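Local coordinates for SusD superfamily protein (Bacteroides vulgatus, PDB 3MYV), which probably binds polysaccharides at the bacterial outer membrane as a member of the SusD family of saccharide-binding proteins, at residues 337-342 against 385-390; 341-346 against 378-383. All coordinates share one frame; numbering follows the deposited sequence.

Contact 1 of 2, residues 337-342 against 385-390; sequences VYLIAA and DERSKE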
loop_
_atom_site.group_PDB
_atom_site.type_symbol
_atom_site.label_atom_id
_atom_site.label_comp_id
_atom_site.label_asym_id
_atom_site.label_seq_id
_atom_site.Cartn_x
_atom_site.Cartn_y
_atom_site.Cartn_z
ATOM N N VAL A 337 -3.206 -10.253 5.112
ATOM C CA VAL A 337 -3.680 -10.478 6.466
ATOM C C VAL A 337 -3.033 -11.735 7.073
ATOM O O VAL A 337 -2.616 -11.730 8.240
ATOM C CB VAL A 337 -5.205 -10.564 6.528
ATOM C CG1 VAL A 337 -5.668 -10.776 7.988
ATOM C CG2 VAL A 337 -5.855 -9.315 5.919
ATOM N N TYR A 338 -2.925 -12.790 6.279
ATOM C CA TYR A 338 -2.192 -13.988 6.696
ATOM C C TYR A 338 -0.751 -13.625 7.085
ATOM O O TYR A 338 -0.249 -14.058 8.119
ATOM C CB TYR A 338 -2.205 -15.052 5.593
ATOM C CG TYR A 338 -3.478 -15.893 5.544
ATOM C CD1 TYR A 338 -4.677 -15.381 5.039
ATOM C CD2 TYR A 338 -3.477 -17.210 5.978
ATOM C CE1 TYR A 338 -5.839 -16.172 4.989
ATOM C CE2 TYR A 338 -4.627 -17.995 5.948
ATOM C CZ TYR A 338 -5.801 -17.471 5.459
ATOM O OH TYR A 338 -6.935 -18.251 5.406
ATOM N N LEU A 339 -0.091 -12.826 6.254
ATOM C CA LEU A 339 1.288 -12.410 6.554
ATOM C C LEU A 339 1.371 -11.471 7.755
ATOM O O LEU A 339 2.349 -11.547 8.491
ATOM C CB LEU A 339 1.972 -11.814 5.326
ATOM C CG LEU A 339 2.185 -12.827 4.208
ATOM C CD1 LEU A 339 2.567 -12.140 2.913
ATOM C CD2 LEU A 339 3.216 -13.897 4.583
ATOM N N ILE A 340 0.361 -10.611 7.978
ATOM C CA ILE A 340 0.324 -9.785 9.207
ATOM C C ILE A 340 0.220 -10.691 10.462
ATOM O O ILE A 340 0.955 -10.523 11.442
ATOM C CB ILE A 340 -0.849 -8.760 9.176
ATOM C CG1 ILE A 340 -0.616 -7.711 8.057
ATOM C CG2 ILE A 340 -1.047 -8.138 10.599
ATOM C CD1 ILE A 340 -1.829 -6.828 7.713
ATOM N N ALA A 341 -0.685 -11.654 10.432
ATOM C CA ALA A 341 -0.783 -12.598 11.549
ATOM C C ALA A 341 0.549 -13.356 11.772
ATOM O O ALA A 341 0.999 -13.535 12.918
ATOM C CB ALA A 341 -1.924 -13.596 11.303
ATOM N N ALA A 342 1.170 -13.784 10.672
ATOM C CA ALA A 342 2.447 -14.500 10.718
ATOM C C ALA A 342 3.537 -13.632 11.311
ATOM O O ALA A 342 4.318 -14.101 12.158
ATOM C CB ALA A 342 2.860 -15.010 9.285
ATOM N N ASP A 385 10.820 -12.515 3.986
ATOM C CA ASP A 385 11.085 -13.175 2.692
ATOM C C ASP A 385 9.776 -13.661 2.061
ATOM O O ASP A 385 9.619 -13.590 0.855
ATOM C CB ASP A 385 12.042 -14.368 2.829
ATOM C CG ASP A 385 13.482 -13.957 3.126
ATOM O OD1 ASP A 385 13.868 -12.791 2.903
ATOM O OD2 ASP A 385 14.240 -14.839 3.552
ATOM N N GLU A 386 8.830 -14.127 2.874
ATOM C CA GLU A 386 7.528 -14.549 2.330
ATOM C C GLU A 386 6.755 -13.351 1.780
ATOM O O GLU A 386 6.150 -13.432 0.699
ATOM C CB GLU A 386 6.697 -15.342 3.340
ATOM C CG GLU A 386 5.608 -16.217 2.693
ATOM C CD GLU A 386 6.155 -17.236 1.704
ATOM O OE1 GLU A 386 7.329 -17.650 1.835
ATOM O OE2 GLU A 386 5.402 -17.649 0.818
ATOM N N ARG A 387 6.806 -12.230 2.506
ATOM C CA ARG A 387 6.234 -10.980 2.031
ATOM C C ARG A 387 6.862 -10.543 0.716
ATOM O O ARG A 387 6.149 -10.118 -0.182
ATOM C CB ARG A 387 6.410 -9.852 3.048
ATOM C CG ARG A 387 5.517 -9.926 4.278
ATOM C CD ARG A 387 5.936 -8.841 5.274
ATOM N NE ARG A 387 4.899 -8.572 6.265
ATOM C CZ ARG A 387 3.811 -7.826 6.047
ATOM N NH1 ARG A 387 3.593 -7.231 4.871
ATOM N NH2 ARG A 387 2.924 -7.674 7.020
ATOM N N SER A 388 8.190 -10.630 0.618
ATOM C CA SER A 388 8.892 -10.318 -0.620
ATOM C C SER A 388 8.286 -11.087 -1.808
ATOM O O SER A 388 7.968 -10.514 -2.852
ATOM C CB SER A 388 10.354 -10.689 -0.491
ATOM O OG SER A 388 11.006 -10.585 -1.718
ATOM N N LYS A 389 8.160 -12.405 -1.623
ATOM C CA LYS A 389 7.630 -13.306 -2.652
ATOM C C LYS A 389 6.204 -12.970 -3.034
ATOM O O LYS A 389 5.854 -12.870 -4.221
ATOM C CB LYS A 389 7.662 -14.761 -2.158
ATOM C CG LYS A 389 9.056 -15.396 -2.016
ATOM C CD LYS A 389 8.972 -16.831 -1.533
ATOM C CE LYS A 389 10.345 -17.340 -1.061
ATOM N NZ LYS A 389 10.443 -18.838 -0.917
ATOM N N GLU A 390 5.381 -12.791 -2.015
ATOM C CA GLU A 390 3.938 -12.671 -2.202
ATOM C C GLU A 390 3.495 -11.303 -2.709
ATOM O O GLU A 390 2.571 -11.217 -3.499
ATOM C CB GLU A 390 3.221 -12.937 -0.885
ATOM C CG GLU A 390 1.698 -12.966 -0.994
ATOM C CD GLU A 390 1.187 -14.056 -1.931
ATOM O OE1 GLU A 390 1.646 -15.230 -1.814
ATOM O OE2 GLU A 390 0.314 -13.749 -2.796
#
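L339 and R387 both leave their helices with CG anti to the carbonyl carbon (chi1 -66° and -74°), and from there the two side chains run alongside each other, pointing opposite ways. L339 points toward the partner helix and carries most of the contact. Its CD1 lies 3.9 Å from R387 CG and also 3.9 Å from E390 CB. Its CD2 reaches the stem of E386, with CG 3.8 Å away, and these two side chains lie roughly perpendicular. The leucine methyls therefore touch the aliphatic parts of three residues within little more than one turn of helix 380-391. In E386 the bend at chi2 leads the carboxylate away from the leucine. R387 does the reverse. Its chain is extended from CG to NE, which carries the guanidinium back to helix 334-348. There L339 CB covers one face of the group, and I340 CG1 comes obliquely to within 3.7 Å of R387 NH2.

The two helices run antiparallel at 171°, with their axes 10.7 Å apart over these segments. L339 and R387 are nearest in register, CA to CA 6.9 Å. No hydrogen bond links the segments, and the touching side chains are all buried.

The charged ends find partners elsewhere. R387 pairs with D400 and with E343. E386 meets R295 and R382, while E390 meets R295, R333, R366 and the hydroxyl of Y234. The contact is made without a polar bond: a leucine lies against the carbon stems of charged residues, and L339 and I340 also pack on the guanidinium. Because each buried charge is matched by opposite ones close by, both glutamates and the arginine are probably kept ionised inside this helical part of the SusD fold.

Contact 2 of 2, residues 341-346 against 378-383; sequences AAEAGC and YTLDRV. With EDO (1,2-ethanediol), chain K; EDO (1,2-ethanediol), chain G.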
loop_
_atom_site.group_PDB
_atom_site.type_symbol
_atom_site.label_atom_id
_atom_site.label_comp_id
_atom_site.label_asym_id
_atom_site.label_seq_id
_atom_site.Cartn_x
_atom_site.Cartn_y
_atom_site.Cartn_z
ATOM N N ALA A 341 -0.685 -11.654 10.432
ATOM C CA ALA A 341 -0.783 -12.598 11.549
ATOM C C ALA A 341 0.549 -13.356 11.772
ATOM O O ALA A 341 0.999 -13.535 12.918
ATOM C CB ALA A 341 -1.924 -13.596 11.303
ATOM N N ALA A 342 1.170 -13.784 10.672
ATOM C CA ALA A 342 2.447 -14.500 10.718
ATOM C C ALA A 342 3.537 -13.632 11.311
ATOM O O ALA A 342 4.318 -14.101 12.158
ATOM C CB ALA A 342 2.860 -15.010 9.285
ATOM N N GLU A 343 3.600 -12.372 10.888
ATOM C CA GLU A 343 4.659 -11.474 11.400
ATOM C C GLU A 343 4.472 -11.129 12.884
ATOM O O GLU A 343 5.413 -11.186 13.694
ATOM C CB GLU A 343 4.764 -10.218 10.544
ATOM C CG GLU A 343 5.888 -9.335 10.958
ATOM C CD GLU A 343 6.055 -8.081 10.127
ATOM O OE1 GLU A 343 5.578 -8.019 8.990
ATOM O OE2 GLU A 343 6.691 -7.128 10.631
ATOM N N ALA A 344 3.257 -10.754 13.243
ATOM C CA ALA A 344 2.946 -10.357 14.601
ATOM C C ALA A 344 3.081 -11.570 15.535
ATOM O O ALA A 344 3.634 -11.461 16.637
ATOM C CB ALA A 344 1.516 -9.750 14.660
ATOM N N GLY A 345 2.610 -12.727 15.085
ATOM C CA GLY A 345 2.753 -13.985 15.855
ATOM C C GLY A 345 4.218 -14.313 16.138
ATOM O O GLY A 345 4.591 -14.680 17.241
ATOM N N CYS A 346 5.051 -14.149 15.116
ATOM C CA CYS A 346 6.465 -14.370 15.268
ATOM C C CYS A 346 7.034 -13.413 16.327
ATOM O O CYS A 346 7.758 -13.834 17.215
ATOM C CB CYS A 346 7.138 -14.193 13.918
ATOM S SG CYS A 346 8.870 -14.626 13.937
ATOM N N TYR A 378 11.107 -20.411 11.861
ATOM C CA TYR A 378 10.092 -19.343 11.943
ATOM C C TYR A 378 10.688 -18.096 12.588
ATOM O O TYR A 378 10.537 -17.866 13.795
ATOM C CB TYR A 378 8.877 -19.819 12.747
ATOM C CG TYR A 378 7.692 -18.878 12.859
ATOM C CD1 TYR A 378 7.271 -18.078 11.788
ATOM C CD2 TYR A 378 6.927 -18.855 14.013
ATOM C CE1 TYR A 378 6.125 -17.264 11.896
ATOM C CE2 TYR A 378 5.796 -18.040 14.130
ATOM C CZ TYR A 378 5.395 -17.256 13.056
ATOM O OH TYR A 378 4.284 -16.450 13.178
ATOM N N THR A 379 11.367 -17.316 11.754
ATOM C CA THR A 379 12.035 -16.099 12.139
ATOM C C THR A 379 11.379 -14.912 11.429
ATOM O O THR A 379 10.705 -15.075 10.418
ATOM C CB THR A 379 13.521 -16.139 11.734
ATOM O OG1 THR A 379 13.650 -16.101 10.299
ATOM C CG2 THR A 379 14.199 -17.410 12.273
ATOM N N LEU A 380 11.618 -13.714 11.933
ATOM C CA LEU A 380 11.124 -12.509 11.267
ATOM C C LEU A 380 11.610 -12.421 9.803
ATOM O O LEU A 380 10.826 -12.140 8.899
ATOM C CB LEU A 380 11.588 -11.290 12.038
ATOM C CG LEU A 380 11.181 -9.923 11.473
ATOM C CD1 LEU A 380 9.678 -9.829 11.314
ATOM C CD2 LEU A 380 11.765 -8.763 12.373
ATOM N N ASP A 381 12.900 -12.692 9.559
ATOM C CA ASP A 381 13.430 -12.651 8.185
ATOM C C ASP A 381 12.685 -13.615 7.262
ATOM O O ASP A 381 12.446 -13.317 6.096
ATOM C CB ASP A 381 14.938 -12.955 8.138
ATOM C CG ASP A 381 15.795 -11.778 8.586
ATOM O OD1 ASP A 381 15.283 -10.663 8.721
ATOM O OD2 ASP A 381 16.995 -11.982 8.849
ATOM N N ARG A 382 12.305 -14.769 7.787
ATOM C CA ARG A 382 11.583 -15.740 7.000
ATOM C C ARG A 382 10.204 -15.221 6.619
ATOM O O ARG A 382 9.737 -15.456 5.507
ATOM C CB ARG A 382 11.462 -17.100 7.731
ATOM C CG ARG A 382 10.766 -18.166 6.910
ATOM C CD ARG A 382 11.540 -18.483 5.608
ATOM N NE ARG A 382 10.863 -19.447 4.732
ATOM C CZ ARG A 382 9.899 -19.174 3.856
ATOM N NH1 ARG A 382 9.408 -17.944 3.717
ATOM N NH2 ARG A 382 9.390 -20.158 3.109
ATOM N N VAL A 383 9.547 -14.525 7.531
ATOM C CA VAL A 383 8.239 -13.940 7.219
ATOM C C VAL A 383 8.424 -12.781 6.227
ATOM O O VAL A 383 7.662 -12.639 5.281
ATOM C CB VAL A 383 7.503 -13.442 8.470
ATOM C CG1 VAL A 383 6.148 -12.818 8.090
ATOM C CG2 VAL A 383 7.322 -14.602 9.486
HETATM C C1 EDO K . 9.127 -17.769 16.745
HETATM O O1 EDO K . 8.888 -18.705 17.803
HETATM C C2 EDO K . 9.531 -16.423 17.329
HETATM O O2 EDO K . 8.590 -16.088 18.352
HETATM C C1 EDO G . 12.524 -20.318 16.750
HETATM O O1 EDO G . 11.134 -20.386 16.379
HETATM C C2 EDO G . 13.250 -19.474 15.718
HETATM O O2 EDO G . 12.546 -18.238 15.534
#
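C346 lies over one face of the Y378 ring in a sulfur-aromatic contact, where helix 334-348 of this SusD-family fold meets the start of helix 380-391. SG sits almost on the ring normal, 4.3 Å from the Y378 ring centroid and 7° off the normal. C346 CB adds a CH-pi contact over the same ring and packs 3.6 Å from Y378 CZ. The sulfur also packs against the backbone at the helix start, 3.5 Å from L380 N.

In Y378, in the loop before helix 380-391, CG is anti to the backbone N (chi1 -176°), which carries the ring across to helix 334-348. Y378 OH donates to A342 O at 2.6 Å, within the plane of the carbonyl, along one lone pair, with a C=O...donor angle of 127°. That oxygen also accepts the helical bond from C346 N, so two donors grip it. L357 and L360 of helix 350-367 touch the tyrosine.

V383 points at helix 334-348, and its CG1 rests against two neighbouring residues, 3.8 Å from E343 CB and beside the methyl of A342. L380 comes in obliquely, with CD1 3.8 Å from E343 CG. E343 meets the two apolar residues mainly through its carbon chain. Its carboxylate goes on to R403, K347 and N404.

T379 is the N-cap of helix 380-391, and its OG1 accepts from R382 N at 3.1 Å. Two 1,2-ethanediols, probably from the crystallisation liquor, lie beside the loop. O2 of the chain G molecule donates to Y378 O, and that of chain K to C346 O at 2.7 Å.

How the contacts relate
Both contacts join helix 334-348 to helix 380-391, and their centres are about 8 Å apart. They share A341 and A342. Contact 1 lies deeper, its centre about 14 Å from that of the chain, and all its touching residues are buried. The centre of contact 2 is about 19 Å out. This contact is still mostly buried, but it takes in partly exposed residues and the exposed T379. Contact 1 has no direct polar bonds and lies within a network of charges. Contact 2 adds a ring, a sulfur and a direct hydrogen bond where the second helix begins. The salt bridge from R387 NE to E343 OE1, 2.9 Å long, connects the two.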